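Local coordinates for protein dipicolinate synthase subunit B (Bacillus halodurans, PDB 3LQK) that is probably one of two subunits of the enzyme that makes dipicolinate, the spore compound of bacilli, and has a flavoprotein-type fold, at residues G7-F12 with K37-V42; G13-H18 with M90-M95; Y153-G158 with L169-E174. All coordinates share one frame; numbering follows the deposited sequence.

Interaction 1 (G7-F12 with K37-V42); sequences GKHVGF and KVTPFV
His9 NE2 and Thr39 OG1 lie 2.7 Å apart in a nearly straight hydrogen bond (171°), in which either atom could be the donor. The hydroxyl lies at the ring edge, in the plane of the imidazole. With His9 CG anti to its backbone N (chi1 -167°), the ring is carried across toward the neighbouring strand, and the methylene chain of Lys37 lies over one face. There CD makes a CH-pi contact 4.1 Å from the ring centroid. In this conformer the ring is met at its edge and over a face; a second conformer is also modelled, so it is not held in one place. Lysine suits a margin where its aliphatic part can pack while the amine reaches outward.

The backbones form a parallel ladder of five bonds. Lys37 N gives to Lys8 O, Val10 N to Lys37 O, and Thr39 N to Val10 O at 2.9 Å; Phe12 N then gives to Thr39 O, and Phe41 N to Phe12 O.

The other sheet face is apolar. Val10, Phe12, Val38 and Pro40 point to it, and Val38 CG1 meets Phe12 CB at 3.7 Å. Helix 25-33 covers Val10, Phe12 and Val38 through Met28, Leu31 and Val32, and Ile63 of helix 58-66 lies on Pro40, so beta-branched and aromatic residues fit well. On the His9 face, Phe41 CE2 comes to 4.0 Å from Gly11 CA; a side chain at Gly11 would crowd that ring. Strand 9-13, helix 25-33 and strand 37-41 form a beta-alpha-beta crossover, the repeating unit of the Rossmann-like flavoprotein fold.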
loop_
_atom_site.group_PDB
_atom_site.type_symbol
_atom_site.label_atom_id
_atom_site.label_comp_id
_atom_site.label_asym_id
_atom_site.label_seq_id
_atom_site.Cartn_x
_atom_site.Cartn_y
_atom_site.Cartn_z
ATOM N N GLY A 7 -26.013 28.419 10.862
ATOM C CA GLY A 7 -25.267 28.962 9.710
ATOM C C GLY A 7 -24.406 27.939 8.988
ATOM O O GLY A 7 -23.727 28.279 8.007
ATOM N N LYS A 8 -24.378 26.701 9.463
ATOM C CA LYS A 8 -23.453 25.724 8.895
ATOM C C LYS A 8 -24.194 24.829 7.922
ATOM O O LYS A 8 -25.326 24.399 8.191
ATOM C CB LYS A 8 -22.815 24.854 9.962
ATOM C CG LYS A 8 -22.129 25.623 11.131
ATOM C CD LYS A 8 -20.713 26.051 10.760
ATOM C CE LYS A 8 -20.122 26.957 11.831
ATOM N NZ LYS A 8 -18.947 27.621 11.195
ATOM N N HIS A 9 -23.509 24.571 6.813
ATOM C CA HIS A 9 -24.039 23.739 5.752
ATOM C C HIS A 9 -23.333 22.392 5.833
ATOM O O HIS A 9 -22.173 22.273 5.573
ATOM C CB HIS A 9 -23.897 24.437 4.379
ATOM C CG HIS A 9 -24.693 23.784 3.290
ATOM N ND1 HIS A 9 -24.621 24.186 1.974
ATOM C CD2 HIS A 9 -25.535 22.717 3.321
ATOM C CE1 HIS A 9 -25.401 23.407 1.245
ATOM N NE2 HIS A 9 -25.954 22.500 2.039
ATOM N N VAL A 10 -24.070 21.385 6.281
ATOM C CA VAL A 10 -23.540 20.048 6.497
ATOM C C VAL A 10 -24.205 19.109 5.502
ATOM O O VAL A 10 -25.426 19.129 5.318
ATOM C CB VAL A 10 -23.891 19.571 7.887
ATOM C CG1 VAL A 10 -23.421 18.116 8.122
ATOM C CG2 VAL A 10 -23.355 20.555 8.947
ATOM N N GLY A 11 -23.409 18.345 4.781
ATOM C CA GLY A 11 -23.899 17.350 3.897
ATOM C C GLY A 11 -23.996 16.063 4.689
ATOM O O GLY A 11 -23.155 15.797 5.556
ATOM N N PHE A 12 -24.996 15.246 4.391
ATOM C CA PHE A 12 -25.247 13.977 5.133
ATOM C C PHE A 12 -25.535 12.889 4.109
ATOM O O PHE A 12 -26.634 12.753 3.581
ATOM C CB PHE A 12 -26.413 14.164 6.103
ATOM C CG PHE A 12 -26.419 13.218 7.263
ATOM C CD1 PHE A 12 -26.461 13.709 8.547
ATOM C CD2 PHE A 12 -26.445 11.830 7.070
ATOM C CE1 PHE A 12 -26.489 12.847 9.638
ATOM C CE2 PHE A 12 -26.437 10.949 8.151
ATOM C CZ PHE A 12 -26.475 11.456 9.433
ATOM N N LYS A 37 -27.949 23.632 8.323
ATOM C CA LYS A 37 -28.604 23.354 7.067
ATOM C C LYS A 37 -28.038 22.032 6.502
ATOM O O LYS A 37 -26.857 21.945 6.188
ATOM C CB LYS A 37 -28.314 24.483 6.090
ATOM C CG LYS A 37 -29.046 24.284 4.758
ATOM C CD LYS A 37 -28.618 25.289 3.606
ATOM C CE LYS A 37 -29.374 26.618 3.599
ATOM N NZ LYS A 37 -28.970 27.380 2.351
ATOM N N VAL A 38 -28.891 21.009 6.435
ATOM C CA VAL A 38 -28.459 19.673 6.110
ATOM C C VAL A 38 -28.932 19.285 4.728
ATOM O O VAL A 38 -30.154 19.223 4.454
ATOM C CB VAL A 38 -28.932 18.653 7.121
ATOM C CG1 VAL A 38 -28.313 17.293 6.823
ATOM C CG2 VAL A 38 -28.573 19.157 8.601
ATOM N N THR A 39 -27.949 18.982 3.877
ATOM C CA THR A 39 -28.212 18.436 2.567
ATOM C C THR A 39 -27.983 16.940 2.516
ATOM O O THR A 39 -26.841 16.494 2.709
ATOM C CB THR A 39 -27.330 19.099 1.542
ATOM O OG1 THR A 39 -27.649 20.490 1.521
ATOM C CG2 THR A 39 -27.550 18.479 0.106
ATOM N N PRO A 40 -29.035 16.152 2.235
ATOM C CA PRO A 40 -28.847 14.704 2.108
ATOM C C PRO A 40 -28.245 14.304 0.755
ATOM O O PRO A 40 -28.601 14.883 -0.307
ATOM C CB PRO A 40 -30.266 14.131 2.273
ATOM C CG PRO A 40 -31.146 15.339 2.576
ATOM C CD PRO A 40 -30.444 16.515 2.022
ATOM N N PHE A 41 -27.321 13.362 0.814
ATOM C CA PHE A 41 -26.718 12.733 -0.363
ATOM C C PHE A 41 -26.975 11.222 -0.331
ATOM O O PHE A 41 -26.852 10.598 0.724
ATOM C CB PHE A 41 -25.209 12.920 -0.360
ATOM C CG PHE A 41 -24.738 14.312 -0.666
ATOM C CD1 PHE A 41 -24.016 14.565 -1.799
ATOM C CD2 PHE A 41 -24.907 15.328 0.249
ATOM C CE1 PHE A 41 -23.527 15.837 -2.067
ATOM C CE2 PHE A 41 -24.476 16.617 -0.032
ATOM C CZ PHE A 41 -23.784 16.867 -1.197
ATOM N N VAL A 42 -27.329 10.623 -1.458
ATOM C CA VAL A 42 -27.635 9.192 -1.519
ATOM C C VAL A 42 -26.968 8.563 -2.733
ATOM O O VAL A 42 -26.420 9.261 -3.566
ATOM C CB VAL A 42 -29.147 8.901 -1.529
ATOM C CG1 VAL A 42 -29.818 9.260 -0.163
ATOM C CG2 VAL A 42 -29.835 9.552 -2.728
#

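Interaction 2 (G13-H18 with M90-M95); sequences GLTGSH and MVIAPM. With PO4 (phosphate ion), chain B.
Thr15 turns its hydroxyl onto the carbonyl of Pro94 and its methyl toward Ile92, where the loop following strand 9-13 passes the end of strand 89-95. This is the carboxyl-end edge of a parallel sheet, where Rossmann-like folds commonly place their binding loops. With OG1 set between its own backbone N and carbonyl carbon (chi1 69°), it reaches Pro94 O at 2.6 Å; Thr15 N gives a second, longer bond to the same oxygen at 3.2 Å. OG1 is also bonded to Thr96 N, so it bridges two backbone groups. CG2 meanwhile touches Ile92 CG2 at 3.9 Å, the two side chains meeting at a slant. A valine here would probably leave Thr96 N without this partner and Pro94 O with one bond fewer.

Before the loop, Gly13 N gives to Val91 O, and Ala93 N to Gly13 O. The selenomethionine methyl CE of Met90 lies 3.9 Å from Gly13 CA, and a CB there would run into it. Leu14 CD2 reaches back to 3.2 Å from Ala93 O. The peptide before Pro94 is cis, at the corner where Pro94 O turns to Thr15. Beyond Thr15, a phosphate, probably from the crystallisation liquor, is also held by Asn98 and Ser99 and takes a bond at O3 from Gly16 N, 2.9 Å away.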
loop_
_atom_site.group_PDB
_atom_site.type_symbol
_atom_site.label_atom_id
_atom_site.label_comp_id
_atom_site.label_asym_id
_atom_site.label_seq_id
_atom_site.Cartn_x
_atom_site.Cartn_y
_atom_site.Cartn_z
ATOM N N GLY A 13 -24.501 12.151 3.789
ATOM C CA GLY A 13 -24.601 11.014 2.896
ATOM C C GLY A 13 -24.799 9.685 3.568
ATOM O O GLY A 13 -24.190 9.362 4.593
ATOM N N LEU A 14 -25.669 8.906 2.955
ATOM C CA LEU A 14 -26.093 7.597 3.425
ATOM C C LEU A 14 -25.633 6.573 2.438
ATOM O O LEU A 14 -25.860 6.691 1.198
ATOM C CB LEU A 14 -27.603 7.594 3.522
ATOM C CG LEU A 14 -28.174 8.787 4.323
ATOM C CD1 LEU A 14 -29.656 9.072 3.988
ATOM C CD2 LEU A 14 -28.052 8.470 5.790
ATOM N N THR A 15 -24.968 5.555 2.942
ATOM C CA THR A 15 -24.618 4.448 2.051
ATOM C C THR A 15 -25.243 3.114 2.508
ATOM O O THR A 15 -25.548 2.950 3.671
ATOM C CB THR A 15 -23.066 4.288 1.932
ATOM O OG1 THR A 15 -22.519 3.810 3.172
ATOM C CG2 THR A 15 -22.380 5.598 1.522
ATOM N N GLY A 16 -25.313 2.137 1.611
ATOM C CA GLY A 16 -25.684 0.765 1.997
ATOM C C GLY A 16 -27.192 0.572 1.913
ATOM O O GLY A 16 -27.858 1.393 1.308
ATOM N N SER A 17 -27.737 -0.476 2.551
ATOM C CA SER A 17 -29.210 -0.751 2.511
ATOM C C SER A 17 -30.090 0.344 3.184
ATOM O O SER A 17 -29.794 0.815 4.312
ATOM C CB SER A 17 -29.533 -2.110 3.143
ATOM O OG SER A 17 -30.947 -2.289 3.262
ATOM N N HIS A 18 -31.188 0.690 2.493
ATOM C CA HIS A 18 -32.135 1.734 2.941
ATOM C C HIS A 18 -32.651 1.469 4.374
ATOM O O HIS A 18 -33.075 2.387 5.065
ATOM C CB HIS A 18 -33.389 1.877 2.024
ATOM C CG HIS A 18 -33.128 2.015 0.537
ATOM N ND1 HIS A 18 -34.063 1.620 -0.412
ATOM C CD2 HIS A 18 -32.069 2.502 -0.161
ATOM C CE1 HIS A 18 -33.585 1.848 -1.622
ATOM N NE2 HIS A 18 -32.374 2.376 -1.500
HETATM N N MSE A 90 -18.889 17.424 5.448
HETATM C CA MSE A 90 -19.621 16.356 4.855
HETATM C C MSE A 90 -19.572 15.182 5.798
HETATM O O MSE A 90 -18.484 14.783 6.233
HETATM C CB MSE A 90 -18.963 15.987 3.523
HETATM C CG MSE A 90 -19.542 14.772 2.815
HETATM SE SE MSE A 90 -21.216 15.139 1.928
HETATM C CE MSE A 90 -21.763 13.330 1.697
ATOM N N VAL A 91 -20.720 14.585 6.073
ATOM C CA VAL A 91 -20.816 13.373 6.881
ATOM C C VAL A 91 -21.168 12.222 5.961
ATOM O O VAL A 91 -21.999 12.380 5.058
ATOM C CB VAL A 91 -21.986 13.528 7.928
ATOM C CG1 VAL A 91 -22.106 12.300 8.838
ATOM C CG2 VAL A 91 -21.778 14.782 8.790
ATOM N N ILE A 92 -20.565 11.051 6.177
ATOM C CA ILE A 92 -20.981 9.815 5.536
ATOM C C ILE A 92 -21.266 8.829 6.634
ATOM O O ILE A 92 -20.345 8.347 7.343
ATOM C CB ILE A 92 -19.908 9.201 4.643
ATOM C CG1 ILE A 92 -19.327 10.225 3.626
ATOM C CG2 ILE A 92 -20.438 7.947 3.895
ATOM C CD1 ILE A 92 -18.154 9.611 2.824
ATOM N N ALA A 93 -22.558 8.577 6.834
ATOM C CA ALA A 93 -22.987 7.644 7.832
ATOM C C ALA A 93 -24.344 7.038 7.512
ATOM O O ALA A 93 -25.283 7.763 7.231
ATOM C CB ALA A 93 -22.981 8.304 9.211
ATOM N N PRO A 94 -24.458 5.698 7.554
ATOM C CA PRO A 94 -23.405 4.711 7.755
ATOM C C PRO A 94 -22.502 4.681 6.558
ATOM O O PRO A 94 -22.963 5.013 5.404
ATOM C CB PRO A 94 -24.185 3.366 7.909
ATOM C CG PRO A 94 -25.438 3.582 7.222
ATOM C CD PRO A 94 -25.773 5.046 7.327
HETATM N N MSE A 95 -21.218 4.375 6.807
HETATM C CA MSE A 95 -20.290 4.109 5.678
HETATM C C MSE A 95 -19.985 2.630 5.618
HETATM O O MSE A 95 -19.290 2.085 6.501
HETATM C CB MSE A 95 -19.008 4.939 5.760
HETATM C CG MSE A 95 -18.098 4.811 4.500
HETATM SE SE MSE A 95 -16.522 5.948 4.648
HETATM C CE MSE A 95 -15.680 5.101 6.020
HETATM P P PO4 B . -22.661 0.669 -1.087
HETATM O O1 PO4 B . -22.921 -0.544 -0.203
HETATM O O2 PO4 B . -22.940 0.365 -2.550
HETATM O O3 PO4 B . -23.557 1.846 -0.728
HETATM O O4 PO4 B . -21.217 1.080 -0.967
#

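Interaction 3 (Y153-G158 with L169-E174); sequences YFIPFG and LVARME
Leu169 CD1 meets Phe157 CE1 at 3.6 Å at one end of a short antiparallel hairpin pairing, and Ile155 packs on Ala171 and Met173 at the other. With CG1 of Ile155 anti to the carbonyl carbon (chi1 -59°), its CG2 stands anti to the backbone N, where it meets Ala171 CB at 3.8 Å and lies close to Arg172 O. Its other branch ends in CD1, 4.0 Å from the selenium of Met173, the two side chains crossing at about a right angle.

Leu169 divides its methyls: while CD1 goes to the phenyl ring, CD2 lies against the carbonyl group of Gly158. Phe157 CB packs on Ala171, whose small side chain suits a pair with CA atoms only 3.9 Å apart; they form a non-hydrogen-bonded pair. The adjoining bonds run from Arg172 N to Pro156 O at 2.9 Å, from Val170 N to Gly158 O, and from Gly158 N back to Val170 O. Pro156, lacking an N-H, can still accept through its carbonyl.

Strand 126-132 neighbours both hairpin strands, with Val127 touching Ile155 and Ile130 touching Phe157. Leu176 and Thr179 of helix 176-184 pack on Ile155 and Pro156, and Leu193 of a second subunit packs on Leu169.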
loop_
_atom_site.group_PDB
_atom_site.type_symbol
_atom_site.label_atom_id
_atom_site.label_comp_id
_atom_site.label_asym_id
_atom_site.label_seq_id
_atom_site.Cartn_x
_atom_site.Cartn_y
_atom_site.Cartn_z
ATOM N N TYR A 153 -12.199 12.577 9.470
ATOM C CA TYR A 153 -12.396 12.278 10.883
ATOM C C TYR A 153 -13.451 11.207 11.070
ATOM O O TYR A 153 -14.344 11.075 10.211
ATOM C CB TYR A 153 -12.798 13.542 11.681
ATOM C CG TYR A 153 -11.854 14.712 11.448
ATOM C CD1 TYR A 153 -10.716 14.898 12.219
ATOM C CD2 TYR A 153 -12.089 15.604 10.410
ATOM C CE1 TYR A 153 -9.823 15.974 11.944
ATOM C CE2 TYR A 153 -11.209 16.627 10.125
ATOM C CZ TYR A 153 -10.130 16.839 10.912
ATOM O OH TYR A 153 -9.346 17.887 10.581
ATOM N N PHE A 154 -13.304 10.438 12.151
ATOM C CA PHE A 154 -14.159 9.281 12.433
ATOM C C PHE A 154 -15.058 9.470 13.661
ATOM O O PHE A 154 -14.597 9.943 14.719
ATOM C CB PHE A 154 -13.288 8.023 12.615
ATOM C CG PHE A 154 -12.847 7.378 11.323
ATOM C CD1 PHE A 154 -11.925 7.992 10.497
ATOM C CD2 PHE A 154 -13.390 6.157 10.911
ATOM C CE1 PHE A 154 -11.533 7.423 9.318
ATOM C CE2 PHE A 154 -13.023 5.586 9.686
ATOM C CZ PHE A 154 -12.078 6.200 8.913
ATOM N N ILE A 155 -16.359 9.188 13.500
ATOM C CA ILE A 155 -17.263 9.096 14.604
ATOM C C ILE A 155 -16.711 7.911 15.427
ATOM O O ILE A 155 -16.341 6.880 14.874
ATOM C CB ILE A 155 -18.683 8.773 14.178
ATOM C CG1 ILE A 155 -19.263 9.835 13.213
ATOM C CG2 ILE A 155 -19.609 8.560 15.413
ATOM C CD1 ILE A 155 -20.624 9.398 12.582
ATOM N N PRO A 156 -16.608 8.078 16.737
ATOM C CA PRO A 156 -16.002 7.051 17.542
ATOM C C PRO A 156 -16.648 5.718 17.287
ATOM O O PRO A 156 -17.886 5.637 17.076
ATOM C CB PRO A 156 -16.301 7.536 18.985
ATOM C CG PRO A 156 -16.192 8.960 18.875
ATOM C CD PRO A 156 -16.775 9.326 17.503
ATOM N N PHE A 157 -15.845 4.673 17.305
ATOM C CA PHE A 157 -16.311 3.346 16.891
ATOM C C PHE A 157 -15.685 2.190 17.761
ATOM O O PHE A 157 -14.745 2.388 18.560
ATOM C CB PHE A 157 -16.009 3.150 15.406
ATOM C CG PHE A 157 -14.503 3.212 15.068
ATOM C CD1 PHE A 157 -13.688 2.099 15.212
ATOM C CD2 PHE A 157 -13.931 4.375 14.617
ATOM C CE1 PHE A 157 -12.327 2.164 14.921
ATOM C CE2 PHE A 157 -12.578 4.409 14.292
ATOM C CZ PHE A 157 -11.788 3.317 14.465
ATOM N N GLY A 158 -16.165 0.982 17.532
ATOM C CA GLY A 158 -15.758 -0.160 18.333
ATOM C C GLY A 158 -16.314 -1.424 17.747
ATOM O O GLY A 158 -17.070 -1.372 16.776
ATOM N N LEU A 169 -16.527 -3.479 12.879
ATOM C CA LEU A 169 -16.533 -2.210 13.600
ATOM C C LEU A 169 -17.739 -1.395 13.177
ATOM O O LEU A 169 -18.026 -1.372 11.987
ATOM C CB LEU A 169 -15.255 -1.418 13.318
ATOM C CG LEU A 169 -13.929 -2.009 13.803
ATOM C CD1 LEU A 169 -12.726 -1.091 13.394
ATOM C CD2 LEU A 169 -14.012 -2.226 15.331
ATOM N N VAL A 170 -18.410 -0.744 14.150
ATOM C CA VAL A 170 -19.551 0.142 13.933
ATOM C C VAL A 170 -19.410 1.388 14.836
ATOM O O VAL A 170 -18.992 1.277 16.011
ATOM C CB VAL A 170 -20.882 -0.570 14.251
ATOM C CG1 VAL A 170 -22.164 0.355 14.010
ATOM C CG2 VAL A 170 -20.996 -1.904 13.406
ATOM N N ALA A 171 -19.705 2.544 14.266
ATOM C CA ALA A 171 -19.665 3.826 14.975
ATOM C C ALA A 171 -20.815 3.939 15.980
ATOM O O ALA A 171 -21.871 3.361 15.794
ATOM C CB ALA A 171 -19.724 5.039 13.961
ATOM N N ARG A 172 -20.579 4.705 17.033
ATOM C CA ARG A 172 -21.590 5.177 17.918
ATOM C C ARG A 172 -22.175 6.409 17.303
ATOM O O ARG A 172 -21.614 7.512 17.442
ATOM C CB ARG A 172 -20.986 5.553 19.279
ATOM C CG ARG A 172 -22.027 5.899 20.345
ATOM C CD ARG A 172 -21.337 6.264 21.657
ATOM N NE ARG A 172 -20.807 5.095 22.388
ATOM C CZ ARG A 172 -19.986 5.172 23.451
ATOM N NH1 ARG A 172 -19.600 4.060 24.089
ATOM N NH2 ARG A 172 -19.551 6.359 23.892
HETATM N N MSE A 173 -23.335 6.232 16.690
HETATM C CA MSE A 173 -23.934 7.306 15.906
HETATM C C MSE A 173 -24.349 8.489 16.763
HETATM O O MSE A 173 -24.373 9.620 16.263
HETATM C CB MSE A 173 -25.146 6.798 15.135
HETATM C CG MSE A 173 -24.802 5.757 14.008
HETATM SE SE MSE A 173 -23.311 6.417 12.858
HETATM C CE MSE A 173 -23.151 4.794 11.819
ATOM N N GLU A 174 -24.670 8.230 18.026
ATOM C CA GLU A 174 -24.951 9.333 18.965
ATOM C C GLU A 174 -23.841 10.328 19.130
ATOM O O GLU A 174 -24.119 11.470 19.536
ATOM C CB GLU A 174 -25.216 8.837 20.404
ATOM C CG GLU A 174 -26.435 8.071 20.539
ATOM C CD GLU A 174 -26.665 7.503 21.991
ATOM O OE1 GLU A 174 -25.748 7.558 22.877
ATOM O OE2 GLU A 174 -27.787 6.978 22.216
#

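Overall arrangement
All three contacts are largely buried and belong to one sheet, but they serve different parts of it. Interactions 1 and 2 share strand 9-13 and are continuous: Gly11 O probably bonds to Val91 N, and Phe41 O to Leu14 N. Interaction 1 joins regular parallel strands and has a polar, partly exposed margin, whereas interaction 2, near the chain's centre, passes from strand pairing to a loop held by Thr15 beside a phosphate. Interaction 3 is antiparallel and mainly apolar across its side chains. It lies about 19 Å from interaction 1, between centres, without touching it, but Met173 packs on Ala93 and Pro94 of interaction 2, and Leu169 packs on a second subunit.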